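Transcriptional regulator (TetR/AcrR family) (Bacillus halodurans, PDB 5GP9) probably represses fatty acid degradation genes as a dimeric DNA-binding regulator whose hold on operator sites responds to a bound effector. Local coordinates at residues T77-K82 / K138-F143; E132-G137 / L147-A152. All blocks are in the same frame, centred on the assembly; numbering follows the deposited sequence.

Interaction 1: T77-K82 / K138-F143; sequences TDVEEK and KEKGYF
Tyr-142, just beyond the end of helix 113-139, brings its ring up to Val-79 and Glu-80 in the first turn of helix 79-95. The tight part lies here. Val-79 CG2 meets Tyr-142 CD2 at 3.2 Å, shorter than a usual carbon-carbon contact, and also reaches Tyr-142 CB at 3.5 Å; the two side chains run past each other in opposite directions. Val-79 CG1 stands anti to the carbonyl carbon (chi1 -49°), which leaves CG2, the methyl that meets the ring, between the backbone N and the carbonyl carbon, the crowded position. Farther along the ring, Tyr-142 OH approaches Glu-80 CB at 3.1 Å, and Tyr-142 CE2 lies 3.5 Å from Glu-80 CA. The phenol therefore spans the start of the helix, its hydroxyl oxygen beside the aliphatic base of Glu-80, while the carboxylate of Glu-80 leads away with its plane turned 67° from the ring. Phe-143 adds little, its ring tip CZ 4.5 Å from Val-79 O. On the solvent side the fit is loose: exposed Lys-140 passes Val-79 with its CD 4.4 Å from Val-79 CG1. Asp-78 caps the helix by accepting from Glu-80 N at its OD1 (2.6 Å), on the anti side of the carboxylate and 34° out of its plane, a short, bent N-cap bond at the start of the turn that carries both contact residues. Leu-188 of helix 180-189 also packs on Tyr-142 and Phe-143, and Leu-191 of the second subunit on Phe-143. Between the segments themselves the contact is van der Waals in kind, with neither a hydrogen bond nor a salt bridge, so it depends on the fit of the tyrosine ring against the valine methyl and the aliphatic base of Glu-80, while the Asp-78 carboxylate is used in capping the helix.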
loop_
_atom_site.group_PDB
_atom_site.type_symbol
_atom_site.label_atom_id
_atom_site.label_comp_id
_atom_site.label_asym_id
_atom_site.label_seq_id
_atom_site.Cartn_x
_atom_site.Cartn_y
_atom_site.Cartn_z
ATOM N N THR A 77 -27.156 -3.605 13.201
ATOM C CA THR A 77 -27.488 -2.359 13.901
ATOM C C THR A 77 -26.231 -1.617 14.282
ATOM O O THR A 77 -25.991 -0.495 13.819
ATOM C CB THR A 77 -28.403 -2.601 15.100
ATOM O OG1 THR A 77 -29.677 -3.008 14.591
ATOM C CG2 THR A 77 -28.604 -1.336 15.933
ATOM N N ASP A 78 -25.418 -2.276 15.089
ATOM C CA ASP A 78 -24.296 -1.654 15.736
ATOM C C ASP A 78 -23.179 -1.349 14.700
ATOM O O ASP A 78 -22.892 -2.174 13.838
ATOM C CB ASP A 78 -23.858 -2.600 16.874
ATOM C CG ASP A 78 -22.651 -2.111 17.620
ATOM O OD1 ASP A 78 -21.904 -1.298 17.048
ATOM O OD2 ASP A 78 -22.425 -2.556 18.767
ATOM N N VAL A 79 -22.554 -0.178 14.770
ATOM C CA VAL A 79 -21.519 0.162 13.769
ATOM C C VAL A 79 -20.117 -0.476 14.060
ATOM O O VAL A 79 -19.161 -0.395 13.207
ATOM C CB VAL A 79 -21.389 1.695 13.593
ATOM C CG1 VAL A 79 -22.736 2.363 13.393
ATOM C CG2 VAL A 79 -20.655 2.316 14.760
ATOM N N GLU A 80 -19.969 -0.973 15.306
ATOM C CA GLU A 80 -18.932 -1.949 15.727
ATOM C C GLU A 80 -19.089 -3.172 14.849
ATOM O O GLU A 80 -18.132 -3.690 14.256
ATOM C CB GLU A 80 -19.140 -2.350 17.213
ATOM C CG GLU A 80 -18.372 -3.551 17.786
ATOM C CD GLU A 80 -19.179 -4.862 17.709
ATOM O OE1 GLU A 80 -20.284 -4.925 18.329
ATOM O OE2 GLU A 80 -18.720 -5.820 17.011
ATOM N N GLU A 81 -20.331 -3.623 14.750
ATOM C CA GLU A 81 -20.631 -4.778 13.943
ATOM C C GLU A 81 -20.317 -4.472 12.493
ATOM O O GLU A 81 -19.763 -5.317 11.817
ATOM C CB GLU A 81 -22.114 -5.171 14.098
ATOM C CG GLU A 81 -22.462 -6.632 13.894
ATOM C CD GLU A 81 -23.977 -6.838 14.007
ATOM O OE1 GLU A 81 -24.609 -7.248 13.003
ATOM O OE2 GLU A 81 -24.548 -6.512 15.075
ATOM N N LYS A 82 -20.708 -3.290 12.034
ATOM C CA LYS A 82 -20.555 -2.900 10.629
ATOM C C LYS A 82 -19.068 -2.854 10.189
ATOM O O LYS A 82 -18.734 -3.250 9.058
ATOM C CB LYS A 82 -21.243 -1.597 10.373
ATOM C CG LYS A 82 -22.750 -1.745 10.454
ATOM C CD LYS A 82 -23.374 -0.487 9.900
ATOM C CE LYS A 82 -24.899 -0.529 10.039
ATOM N NZ LYS A 82 -25.470 0.723 9.486
ATOM N N LYS A 138 -19.584 8.202 13.874
ATOM C CA LYS A 138 -19.397 9.452 14.596
ATOM C C LYS A 138 -20.760 9.962 15.087
ATOM O O LYS A 138 -20.919 10.247 16.297
ATOM C CB LYS A 138 -18.693 10.506 13.735
ATOM C CG LYS A 138 -17.172 10.285 13.695
ATOM C CD LYS A 138 -16.408 11.471 13.127
ATOM C CE LYS A 138 -16.225 11.426 11.643
ATOM N NZ LYS A 138 -15.618 12.724 11.219
ATOM N N GLU A 139 -21.705 10.057 14.164
ATOM C CA GLU A 139 -23.051 10.594 14.461
ATOM C C GLU A 139 -23.726 9.854 15.669
ATOM O O GLU A 139 -24.369 10.511 16.494
ATOM C CB GLU A 139 -23.913 10.602 13.158
ATOM C CG GLU A 139 -25.281 11.318 13.206
ATOM C CD GLU A 139 -25.213 12.861 13.117
ATOM O OE1 GLU A 139 -24.238 13.409 12.544
ATOM O OE2 GLU A 139 -26.161 13.538 13.609
ATOM N N LYS A 140 -23.520 8.542 15.819
ATOM C CA LYS A 140 -24.106 7.740 16.903
ATOM C C LYS A 140 -23.180 7.535 18.073
ATOM O O LYS A 140 -23.426 6.698 18.933
ATOM C CB LYS A 140 -24.552 6.366 16.358
ATOM C CG LYS A 140 -25.386 6.459 15.077
ATOM C CD LYS A 140 -25.985 5.116 14.642
ATOM C CE LYS A 140 -26.832 5.141 13.366
ATOM N NZ LYS A 140 -27.464 6.455 13.129
ATOM N N GLY A 141 -22.053 8.244 18.115
ATOM C CA GLY A 141 -21.249 8.274 19.314
ATOM C C GLY A 141 -20.308 7.110 19.513
ATOM O O GLY A 141 -19.621 7.071 20.508
ATOM N N TYR A 142 -20.212 6.209 18.531
ATOM C CA TYR A 142 -19.321 5.068 18.630
ATOM C C TYR A 142 -17.845 5.426 18.294
ATOM O O TYR A 142 -16.901 4.944 18.981
ATOM C CB TYR A 142 -19.773 3.962 17.713
ATOM C CG TYR A 142 -18.953 2.693 17.915
ATOM C CD1 TYR A 142 -18.900 2.058 19.167
ATOM C CD2 TYR A 142 -18.221 2.123 16.861
ATOM C CE1 TYR A 142 -18.176 0.880 19.358
ATOM C CE2 TYR A 142 -17.518 0.943 17.031
ATOM C CZ TYR A 142 -17.469 0.332 18.281
ATOM O OH TYR A 142 -16.762 -0.841 18.447
ATOM N N PHE A 143 -17.645 6.216 17.250
ATOM C CA PHE A 143 -16.324 6.763 16.984
ATOM C C PHE A 143 -16.136 8.169 17.515
ATOM O O PHE A 143 -17.053 8.996 17.482
ATOM C CB PHE A 143 -16.039 6.820 15.477
ATOM C CG PHE A 143 -16.154 5.513 14.771
ATOM C CD1 PHE A 143 -15.633 4.334 15.323
ATOM C CD2 PHE A 143 -16.769 5.465 13.531
ATOM C CE1 PHE A 143 -15.720 3.104 14.652
ATOM C CE2 PHE A 143 -16.907 4.248 12.859
ATOM C CZ PHE A 143 -16.336 3.085 13.379
#

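Interaction 2: E132-G137 / L147-A152; sequences ELLMEG and LDTRLA
No flat group lies between Leu-134 and Met-135 on one helix and Thr-149 and Ala-152 on the other; the flat groups sit at the start of helix 149-169, beside that meeting. There the guanidinium of Arg-150 receives Asp-148 OD2 at its edge and in its plane, a weak, long salt bridge of 3.5 Å from Arg-150 NE. The Asp-148 carboxylate has Leu-151 N above its plane, 63° out of it, bonded to OD2 at 3.1 Å, with a weak, longer bond from Arg-150 N to OD1; together these cap the helix. Tyr-174 of the second subunit makes a cation-pi contact with Arg-150. The contact proper is carried by Leu-134. Its CG stands anti to the carbonyl carbon (chi1 -74°), and its two methyls, CD1 and CD2, both rest on Ala-152 CB, each at 3.8 Å. CD1 also rests 3.6 Å from Thr-149 O, while Leu-134 CB faces the Thr-149 methyl, CG2, at 4.0 Å. A looser touch joins Leu-134 CD2 to Leu-147 CD2 at 4.3 Å. At the exposed margin Met-135, bent at chi2 and chi3, crosses Thr-149 at about a right angle and sets its SD 3.3 Å from Thr-149 OG1. That hydroxyl has its polar partner in Lys-138 NZ, one turn farther along the methionine's helix, so the sulphur is an additional neighbour. The arrangement joins the last turns of helix 113-139 to the first turn of helix 149-169. Arg-153 and Ile-156, farther along helix 149-169, also touch Leu-134, Leu-133 on another side of its helix packs on helix 79-95, and Leu-191 and Leu-186 of the second subunit touch Ala-152 and Leu-147, placing the junction beside the dimer interface.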
loop_
_atom_site.group_PDB
_atom_site.type_symbol
_atom_site.label_atom_id
_atom_site.label_comp_id
_atom_site.label_asym_id
_atom_site.label_seq_id
_atom_site.Cartn_x
_atom_site.Cartn_y
_atom_site.Cartn_z
ATOM N N GLU A 132 -18.825 6.620 4.627
ATOM C CA GLU A 132 -20.182 6.510 5.162
ATOM C C GLU A 132 -20.224 5.843 6.515
ATOM O O GLU A 132 -20.924 6.316 7.413
ATOM C CB GLU A 132 -21.131 5.765 4.231
ATOM C CG GLU A 132 -21.300 6.342 2.821
ATOM C CD GLU A 132 -22.193 5.462 1.950
ATOM O OE1 GLU A 132 -22.270 5.756 0.752
ATOM O OE2 GLU A 132 -22.822 4.466 2.448
ATOM N N LEU A 133 -19.497 4.736 6.678
ATOM C CA LEU A 133 -19.404 4.066 7.947
ATOM C C LEU A 133 -18.848 4.911 9.090
ATOM O O LEU A 133 -19.332 4.871 10.245
ATOM C CB LEU A 133 -18.578 2.803 7.798
ATOM C CG LEU A 133 -18.520 1.951 9.031
ATOM C CD1 LEU A 133 -19.920 1.502 9.444
ATOM C CD2 LEU A 133 -17.586 0.753 8.813
ATOM N N LEU A 134 -17.801 5.645 8.766
ATOM C CA LEU A 134 -17.179 6.487 9.710
ATOM C C LEU A 134 -18.110 7.651 10.150
ATOM O O LEU A 134 -18.093 8.034 11.334
ATOM C CB LEU A 134 -15.901 7.052 9.112
ATOM C CG LEU A 134 -14.800 5.978 9.048
ATOM C CD1 LEU A 134 -13.724 6.478 8.114
ATOM C CD2 LEU A 134 -14.169 5.755 10.390
ATOM N N MET A 135 -18.750 8.247 9.155
ATOM C CA MET A 135 -19.750 9.318 9.388
ATOM C C MET A 135 -20.874 8.860 10.316
ATOM O O MET A 135 -21.255 9.603 11.242
ATOM C CB MET A 135 -20.377 9.765 8.058
ATOM C CG MET A 135 -19.505 10.570 7.115
ATOM S SD MET A 135 -18.464 11.776 7.941
ATOM C CE MET A 135 -19.731 13.014 8.386
ATOM N N GLU A 136 -21.418 7.665 10.019
ATOM C CA GLU A 136 -22.428 6.979 10.862
ATOM C C GLU A 136 -21.962 6.774 12.272
ATOM O O GLU A 136 -22.643 7.149 13.279
ATOM C CB GLU A 136 -22.834 5.651 10.224
ATOM C CG GLU A 136 -23.999 5.004 10.903
ATOM C CD GLU A 136 -24.438 3.681 10.306
ATOM O OE1 GLU A 136 -24.033 3.324 9.165
ATOM O OE2 GLU A 136 -25.229 3.017 11.036
ATOM N N GLY A 137 -20.783 6.179 12.394
ATOM C CA GLY A 137 -20.255 5.902 13.690
ATOM C C GLY A 137 -20.020 7.134 14.520
ATOM O O GLY A 137 -20.151 7.097 15.770
ATOM N N LEU A 147 -12.610 12.916 15.175
ATOM C CA LEU A 147 -11.910 12.118 14.164
ATOM C C LEU A 147 -12.047 12.729 12.766
ATOM O O LEU A 147 -13.114 13.018 12.329
ATOM C CB LEU A 147 -12.561 10.730 14.144
ATOM C CG LEU A 147 -12.076 9.629 13.243
ATOM C CD1 LEU A 147 -10.623 9.341 13.516
ATOM C CD2 LEU A 147 -12.961 8.408 13.521
ATOM N N ASP A 148 -10.952 12.776 12.032
ATOM C CA ASP A 148 -11.019 13.138 10.633
ATOM C C ASP A 148 -11.399 11.923 9.795
ATOM O O ASP A 148 -10.707 10.921 9.801
ATOM C CB ASP A 148 -9.722 13.703 10.160
ATOM C CG ASP A 148 -9.765 14.052 8.665
ATOM O OD1 ASP A 148 -10.752 14.597 8.160
ATOM O OD2 ASP A 148 -8.803 13.834 7.977
ATOM N N THR A 149 -12.519 12.002 9.109
ATOM C CA THR A 149 -12.997 10.926 8.285
ATOM C C THR A 149 -11.943 10.505 7.278
ATOM O O THR A 149 -11.705 9.308 7.041
ATOM C CB THR A 149 -14.278 11.334 7.601
ATOM O OG1 THR A 149 -15.242 11.654 8.627
ATOM C CG2 THR A 149 -14.859 10.158 6.783
ATOM N N ARG A 150 -11.301 11.475 6.679
ATOM C CA ARG A 150 -10.331 11.198 5.603
ATOM C C ARG A 150 -9.128 10.363 6.149
ATOM O O ARG A 150 -8.808 9.296 5.612
ATOM C CB ARG A 150 -9.902 12.478 4.921
ATOM C CG ARG A 150 -8.717 12.321 3.997
ATOM C CD ARG A 150 -8.156 13.674 3.590
ATOM N NE ARG A 150 -7.500 14.299 4.786
ATOM C CZ ARG A 150 -6.556 15.234 4.732
ATOM N NH1 ARG A 150 -6.118 15.666 3.546
ATOM N NH2 ARG A 150 -6.048 15.721 5.879
ATOM N N LEU A 151 -8.526 10.800 7.246
ATOM C CA LEU A 151 -7.433 10.129 7.841
ATOM C C LEU A 151 -7.827 8.758 8.368
ATOM O O LEU A 151 -7.053 7.758 8.223
ATOM C CB LEU A 151 -6.924 10.938 9.035
ATOM C CG LEU A 151 -5.488 10.805 9.325
ATOM C CD1 LEU A 151 -4.653 11.318 8.143
ATOM C CD2 LEU A 151 -5.135 11.615 10.591
ATOM N N ALA A 152 -9.010 8.698 8.996
ATOM C CA ALA A 152 -9.515 7.395 9.488
ATOM C C ALA A 152 -9.673 6.381 8.325
ATOM O O ALA A 152 -9.325 5.242 8.459
ATOM C CB ALA A 152 -10.840 7.629 10.233
#

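How the interactions relate
Interactions 1 and 2 share helix 113-139, their centres about 10 Å apart, and together they tie its C-terminal end to the starts of helices 79-95 and 149-169 within the C-terminal region of the regulator. Two lysines join them: Lys-82 NZ forms a salt bridge to Glu-136 OE2 at 2.8 Å, and Lys-138 NZ lies 2.8 Å from Leu-147 O, a probable hydrogen bond. Val-79 CG1 adds a packing contact to Glu-136 OE2 at 3.5 Å. Glycerol, probably from the crystallisation liquor, hydrogen-bonds to Lys-82 NZ and to Glu-136 OE1. Both contacts touch the second subunit, whose Leu-191 meets Phe-143 and Ala-152; the predicted helix-turn-helix, residues 28-47, belongs to neither.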